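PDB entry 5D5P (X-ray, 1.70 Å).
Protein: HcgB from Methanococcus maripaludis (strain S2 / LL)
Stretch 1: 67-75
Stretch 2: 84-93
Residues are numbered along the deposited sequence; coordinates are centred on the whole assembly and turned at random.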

ATOM      1  N   MET A  67     -14.149  -1.608 -17.892  1.00 28.20           N
ATOM      2  CA  MET A  67     -12.927  -2.396 -17.647  1.00 28.00           C
ATOM      3  C   MET A  67     -11.829  -1.838 -18.521  1.00 29.36           C
ATOM      4  O   MET A  67     -12.075  -1.396 -19.622  1.00 33.81           O
ATOM      5  CB  MET A  67     -13.080  -3.889 -17.977  1.00 36.00           C
ATOM      6  CG  MET A  67     -13.744  -4.755 -16.945  1.00 42.32           C
ATOM      7  SD  MET A  67     -13.643  -6.523 -17.369  1.00 45.24           S
ATOM      8  CE  MET A  67     -14.492  -6.496 -18.942  1.00 54.67           C
ATOM      9  N   LEU A  68     -10.599  -2.018 -18.091  1.00 28.21           N
ATOM     10  CA  LEU A  68      -9.451  -1.659 -18.903  1.00 32.06           C
ATOM     11  C   LEU A  68      -9.276  -2.707 -19.988  1.00 33.18           C
ATOM     12  O   LEU A  68      -9.238  -3.897 -19.685  1.00 33.23           O
ATOM     13  CB  LEU A  68      -8.202  -1.572 -18.040  1.00 29.80           C
ATOM     14  CG  LEU A  68      -6.870  -1.211 -18.707  1.00 30.52           C
ATOM     15  CD1 LEU A  68      -6.921   0.204 -19.246  1.00 35.59           C
ATOM     16  CD2 LEU A  68      -5.773  -1.353 -17.708  1.00 25.85           C
ATOM     17  N   GLU A  69      -9.210  -2.290 -21.251  1.00 32.15           N
ATOM     18  CA  GLU A  69      -9.140  -3.279 -22.322  1.00 36.95           C
ATOM     19  C   GLU A  69      -7.758  -3.919 -22.432  1.00 39.43           C
ATOM     20  O   GLU A  69      -7.624  -5.094 -22.779  1.00 43.85           O
ATOM     21  CB  GLU A  69      -9.431  -2.632 -23.680  1.00 44.08           C
ATOM     22  CG  GLU A  69     -10.848  -2.234 -24.017  1.00 54.13           C
ATOM     23  CD  GLU A  69     -10.876  -0.868 -24.677  1.00 62.17           C
ATOM     24  OE1 GLU A  69     -10.071   0.008 -24.278  1.00 64.39           O
ATOM     25  OE2 GLU A  69     -11.655  -0.694 -25.634  1.00 64.56           O
ATOM     26  N   ILE A  70      -6.736  -3.124 -22.166  1.00 32.45           N
ATOM     27  CA  ILE A  70      -5.336  -3.563 -22.187  1.00 31.59           C
ATOM     28  C   ILE A  70      -5.012  -4.558 -21.070  1.00 28.80           C
ATOM     29  O   ILE A  70      -5.248  -4.281 -19.919  1.00 27.17           O
ATOM     30  CB  ILE A  70      -4.371  -2.359 -22.071  1.00 36.14           C
ATOM     31  CG1 ILE A  70      -4.589  -1.382 -23.216  1.00 41.20           C
ATOM     32  CG2 ILE A  70      -2.926  -2.816 -22.086  1.00 38.89           C
ATOM     33  CD1 ILE A  70      -3.703  -0.167 -23.126  1.00 42.04           C
ATOM     34  N   PRO A  71      -4.506  -5.744 -21.421  1.00 32.45           N
ATOM     35  CA  PRO A  71      -4.108  -6.661 -20.345  1.00 30.19           C
ATOM     36  C   PRO A  71      -3.021  -6.083 -19.463  1.00 30.53           C
ATOM     37  O   PRO A  71      -2.152  -5.347 -19.942  1.00 28.12           O
ATOM     38  CB  PRO A  71      -3.570  -7.872 -21.109  1.00 29.62           C
ATOM     39  CG  PRO A  71      -4.180  -7.776 -22.462  1.00 35.87           C
ATOM     40  CD  PRO A  71      -4.292  -6.319 -22.753  1.00 33.60           C
ATOM     41  N   THR A  72      -3.024  -6.460 -18.188  1.00 27.19           N
ATOM     42  CA  THR A  72      -2.180  -5.789 -17.224  1.00 27.80           C
ATOM     43  C   THR A  72      -1.148  -6.704 -16.569  1.00 26.74           C
ATOM     44  O   THR A  72      -0.434  -6.254 -15.681  1.00 27.89           O
ATOM     45  CB  THR A  72      -3.039  -5.168 -16.100  1.00 38.50           C
ATOM     46  OG1 THR A  72      -3.813  -6.191 -15.470  1.00 46.07           O
ATOM     47  CG2 THR A  72      -3.978  -4.128 -16.675  1.00 42.41           C
ATOM     48  N   ASN A  73      -1.075  -7.976 -16.986  1.00 27.20           N
ATOM     49  CA  ASN A  73      -0.166  -8.915 -16.303  1.00 27.61           C
ATOM     50  C   ASN A  73       1.318  -8.523 -16.417  1.00 28.86           C
ATOM     51  O   ASN A  73       2.156  -9.017 -15.647  1.00 25.65           O
ATOM     52  CB  ASN A  73      -0.366 -10.343 -16.786  1.00 32.70           C
ATOM     53  CG  ASN A  73      -0.134 -10.487 -18.242  1.00 39.42           C
ATOM     54  OD1 ASN A  73      -0.956 -10.044 -19.038  1.00 44.27           O
ATOM     55  ND2 ASN A  73       1.009 -11.062 -18.620  1.00 41.32           N
ATOM     56  N   SER A  74       1.651  -7.660 -17.373  1.00 25.70           N
ATOM     57  CA  SER A  74       3.054  -7.227 -17.509  1.00 25.54           C
ATOM     58  C   SER A  74       3.505  -6.530 -16.220  1.00 20.54           C
ATOM     59  O   SER A  74       4.696  -6.543 -15.858  1.00 23.25           O
ATOM     60  CB  SER A  74       3.233  -6.326 -18.745  1.00 29.13           C
ATOM     61  OG  SER A  74       2.542  -5.118 -18.562  1.00 29.57           O
ATOM     62  N   ALA A  75       2.551  -5.942 -15.497  1.00 19.55           N
ATOM     63  CA  ALA A  75       2.876  -5.231 -14.258  1.00 19.78           C
ATOM     64  C   ALA A  75       3.410  -6.146 -13.155  1.00 19.08           C
ATOM     65  O   ALA A  75       3.973  -5.685 -12.140  1.00 19.31           O
ATOM     66  CB  ALA A  75       1.634  -4.501 -13.739  1.00 22.09           C
TER
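Stretch 2 84-93: NKGLIAVDSS

How does the second stretch run relative to the first? Residues 84 to 92 form the last part of a helix that begins earlier in the chain, and Ser93 is the first residue to leave helical geometry. Stretch 1 is loop or turn up to Thr72, then enters a 3-10 segment at Asn73 that continues later in the chain, and it passes along the helix in the opposite sense. The order of nearest CA atoms makes this plain: the CA of Leu68 lies 6.6 Å from the CA of Ala89, the CA of Thr72 lies 5.6 Å from the CA of Lys85, and the CA of Ala75 lies 5.6 Å from the CA of Asn84. Walking forward along stretch 1 therefore means walking backward along the helix. No hydrogen bond joins the two; the 433 Å² buried between them comes from van der Waals packing, mainly of side chains.

What does the start of stretch 1 offer the helix? Met67 is out of reach, and the contact begins with Leu68, a buried residue whose CA-to-CB bond points toward the helix. Both of its methyl groups lie against Ala89, CD1 at 4.0 Å and CD2 at 4.1 Å from the Ala89 CB, and CD2 is also 4.1 Å from the CG2 of Ile88. Ala89 has only a methyl side chain, and the leucine approaches closely enough for its CD1 to come within 3.9 Å of the Ala89 CA. Glu69, pointing sideways, makes no contact.

How does Ile70 meet the end of the helix? It too points toward the other stretch, and its CG2 lies 4.1 Å from the CG2 of Ile88, so this one helix methyl is touched by both Leu68 and Ile70. The CD1 of Ile70 extends to 3.6 Å from the OG of Ser92. That hydroxyl is turned back onto its own helix, where Ser92 OG donates a hydrogen bond to the O of Ile88 at 2.7 Å; its contact with the isoleucine methyl is van der Waals packing. Pro71 then points away and makes no contact.

Where does the loop come close to the earlier part of the helix? The CA-to-CB bond of Thr72 points toward it, and the Thr72 OG1 lies 3.5 Å from the CD of Lys85, a contact with the aliphatic part of the lysine, whose NZ is hydrogen-bonded elsewhere in the structure. The far end of Ile88 also reaches this region, its CD1 lying 4.3 Å from the CA of Thr72 and 4.2 Å from the OG of Ser74. Asn73, between them, points away.

What closes the contact at Ala75? Its N donates a hydrogen bond to the O of Thr72 at 3.0 Å, the i to i+3 bond of a 3-10 turn, accepted by the residue just before the segment. The CB of Ala75 points toward the helix, 3.5 Å from the CG of Lys85 and 4.1 Å from the CB of Asn84. Lys85 thus packs its aliphatic chain against both Thr72 and Ala75.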

ATOM      1  N   ASN A  84       1.408  -0.228 -10.804  1.00 19.31           N
ATOM      2  CA  ASN A  84       1.725  -0.107 -12.218  1.00 18.25           C
ATOM      3  C   ASN A  84       0.576  -0.535 -13.122  1.00 19.97           C
ATOM      4  O   ASN A  84       0.497  -0.061 -14.262  1.00 20.36           O
ATOM      5  CB  ASN A  84       3.043  -0.846 -12.511  1.00 17.73           C
ATOM      6  CG  ASN A  84       4.246  -0.037 -11.979  1.00 25.69           C
ATOM      7  OD1 ASN A  84       4.425   1.127 -12.342  1.00 26.43           O
ATOM      8  ND2 ASN A  84       5.003  -0.612 -11.070  1.00 24.87           N
ATOM      9  N   LYS A  85      -0.321  -1.403 -12.635  1.00 19.64           N
ATOM     10  CA  LYS A  85      -1.549  -1.705 -13.398  1.00 22.32           C
ATOM     11  C   LYS A  85      -2.390  -0.434 -13.491  1.00 21.96           C
ATOM     12  O   LYS A  85      -2.965  -0.124 -14.530  1.00 21.22           O
ATOM     13  CB  LYS A  85      -2.363  -2.800 -12.726  1.00 23.95           C
ATOM     14  CG  LYS A  85      -1.727  -4.163 -12.770  1.00 24.49           C
ATOM     15  CD  LYS A  85      -2.754  -5.197 -12.326  1.00 30.58           C
ATOM     16  CE  LYS A  85      -2.059  -6.467 -11.860  1.00 40.25           C
ATOM     17  NZ  LYS A  85      -3.027  -7.518 -11.418  1.00 47.98           N
ATOM     18  N   GLY A  86      -2.454   0.283 -12.375  1.00 21.09           N
ATOM     19  CA  GLY A  86      -3.190   1.536 -12.336  1.00 23.11           C
ATOM     20  C   GLY A  86      -2.623   2.549 -13.307  1.00 20.57           C
ATOM     21  O   GLY A  86      -3.375   3.258 -13.987  1.00 20.78           O
ATOM     22  N   LEU A  87      -1.296   2.615 -13.397  1.00 18.00           N
ATOM     23  CA  LEU A  87      -0.678   3.598 -14.279  1.00 21.05           C
ATOM     24  C   LEU A  87      -0.892   3.264 -15.737  1.00 20.44           C
ATOM     25  O   LEU A  87      -0.947   4.163 -16.579  1.00 21.01           O
ATOM     26  CB  LEU A  87       0.821   3.714 -13.982  1.00 20.84           C
ATOM     27  CG  LEU A  87       1.028   4.351 -12.602  1.00 20.92           C
ATOM     28  CD1 LEU A  87       2.504   4.306 -12.261  1.00 21.45           C
ATOM     29  CD2 LEU A  87       0.519   5.808 -12.631  1.00 21.15           C
ATOM     30  N   ILE A  88      -1.047   1.982 -16.065  1.00 19.93           N
ATOM     31  CA  ILE A  88      -1.408   1.656 -17.449  1.00 19.00           C
ATOM     32  C   ILE A  88      -2.738   2.295 -17.799  1.00 19.45           C
ATOM     33  O   ILE A  88      -2.897   2.862 -18.884  1.00 23.18           O
ATOM     34  CB  ILE A  88      -1.508   0.130 -17.676  1.00 19.79           C
ATOM     35  CG1 ILE A  88      -0.125  -0.472 -17.569  1.00 22.37           C
ATOM     36  CG2 ILE A  88      -2.113  -0.175 -19.044  1.00 24.81           C
ATOM     37  CD1 ILE A  88      -0.111  -2.006 -17.575  1.00 22.32           C
ATOM     38  N   ALA A  89      -3.699   2.226 -16.872  1.00 20.83           N
ATOM     39  CA  ALA A  89      -4.998   2.837 -17.139  1.00 23.95           C
ATOM     40  C   ALA A  89      -4.882   4.363 -17.190  1.00 23.24           C
ATOM     41  O   ALA A  89      -5.421   5.013 -18.084  1.00 25.59           O
ATOM     42  CB  ALA A  89      -6.044   2.394 -16.075  1.00 20.30           C
ATOM     43  N   VAL A  90      -4.161   4.934 -16.238  1.00 21.86           N
ATOM     44  CA  VAL A  90      -3.900   6.373 -16.258  1.00 21.85           C
ATOM     45  C   VAL A  90      -3.282   6.875 -17.573  1.00 23.27           C
ATOM     46  O   VAL A  90      -3.737   7.893 -18.143  1.00 24.29           O
ATOM     47  CB  VAL A  90      -2.985   6.778 -15.091  1.00 23.27           C
ATOM     48  CG1 VAL A  90      -2.454   8.216 -15.272  1.00 25.84           C
ATOM     49  CG2 VAL A  90      -3.724   6.605 -13.774  1.00 22.85           C
ATOM     50  N   ASP A  91      -2.286   6.157 -18.083  1.00 20.92           N
ATOM     51  CA  ASP A  91      -1.503   6.676 -19.199  1.00 21.30           C
ATOM     52  C   ASP A  91      -2.102   6.381 -20.557  1.00 22.67           C
ATOM     53  O   ASP A  91      -1.717   6.986 -21.546  1.00 24.34           O
ATOM     54  CB  ASP A  91      -0.076   6.119 -19.129  1.00 23.25           C
ATOM     55  CG  ASP A  91       0.674   6.652 -17.922  1.00 27.86           C
ATOM     56  OD1 ASP A  91       0.201   7.646 -17.315  1.00 28.40           O
ATOM     57  OD2 ASP A  91       1.714   6.080 -17.552  1.00 29.40           O
ATOM     58  N   SER A  92      -3.056   5.458 -20.609  1.00 24.51           N
ATOM     59  CA  SER A  92      -3.551   5.033 -21.902  1.00 23.87           C
ATOM     60  C   SER A  92      -5.013   5.400 -22.129  1.00 26.95           C
ATOM     61  O   SER A  92      -5.546   5.129 -23.200  1.00 28.95           O
ATOM     62  CB  SER A  92      -3.350   3.508 -22.063  1.00 27.64           C
ATOM     63  OG  SER A  92      -4.223   2.793 -21.186  1.00 29.64           O
ATOM     64  N   SER A  93      -5.641   6.042 -21.149  1.00 27.59           N
ATOM     65  CA  SER A  93      -7.062   6.424 -21.270  1.00 32.32           C
ATOM     66  C   SER A  93      -7.313   7.795 -20.658  1.00 33.18           C
ATOM     67  O   SER A  93      -6.385   8.406 -20.142  1.00 32.83           O
ATOM     68  CB  SER A  93      -7.950   5.379 -20.600  1.00 35.56           C
ATOM     69  OG  SER A  93      -7.922   5.496 -19.185  1.00 39.19           O
TER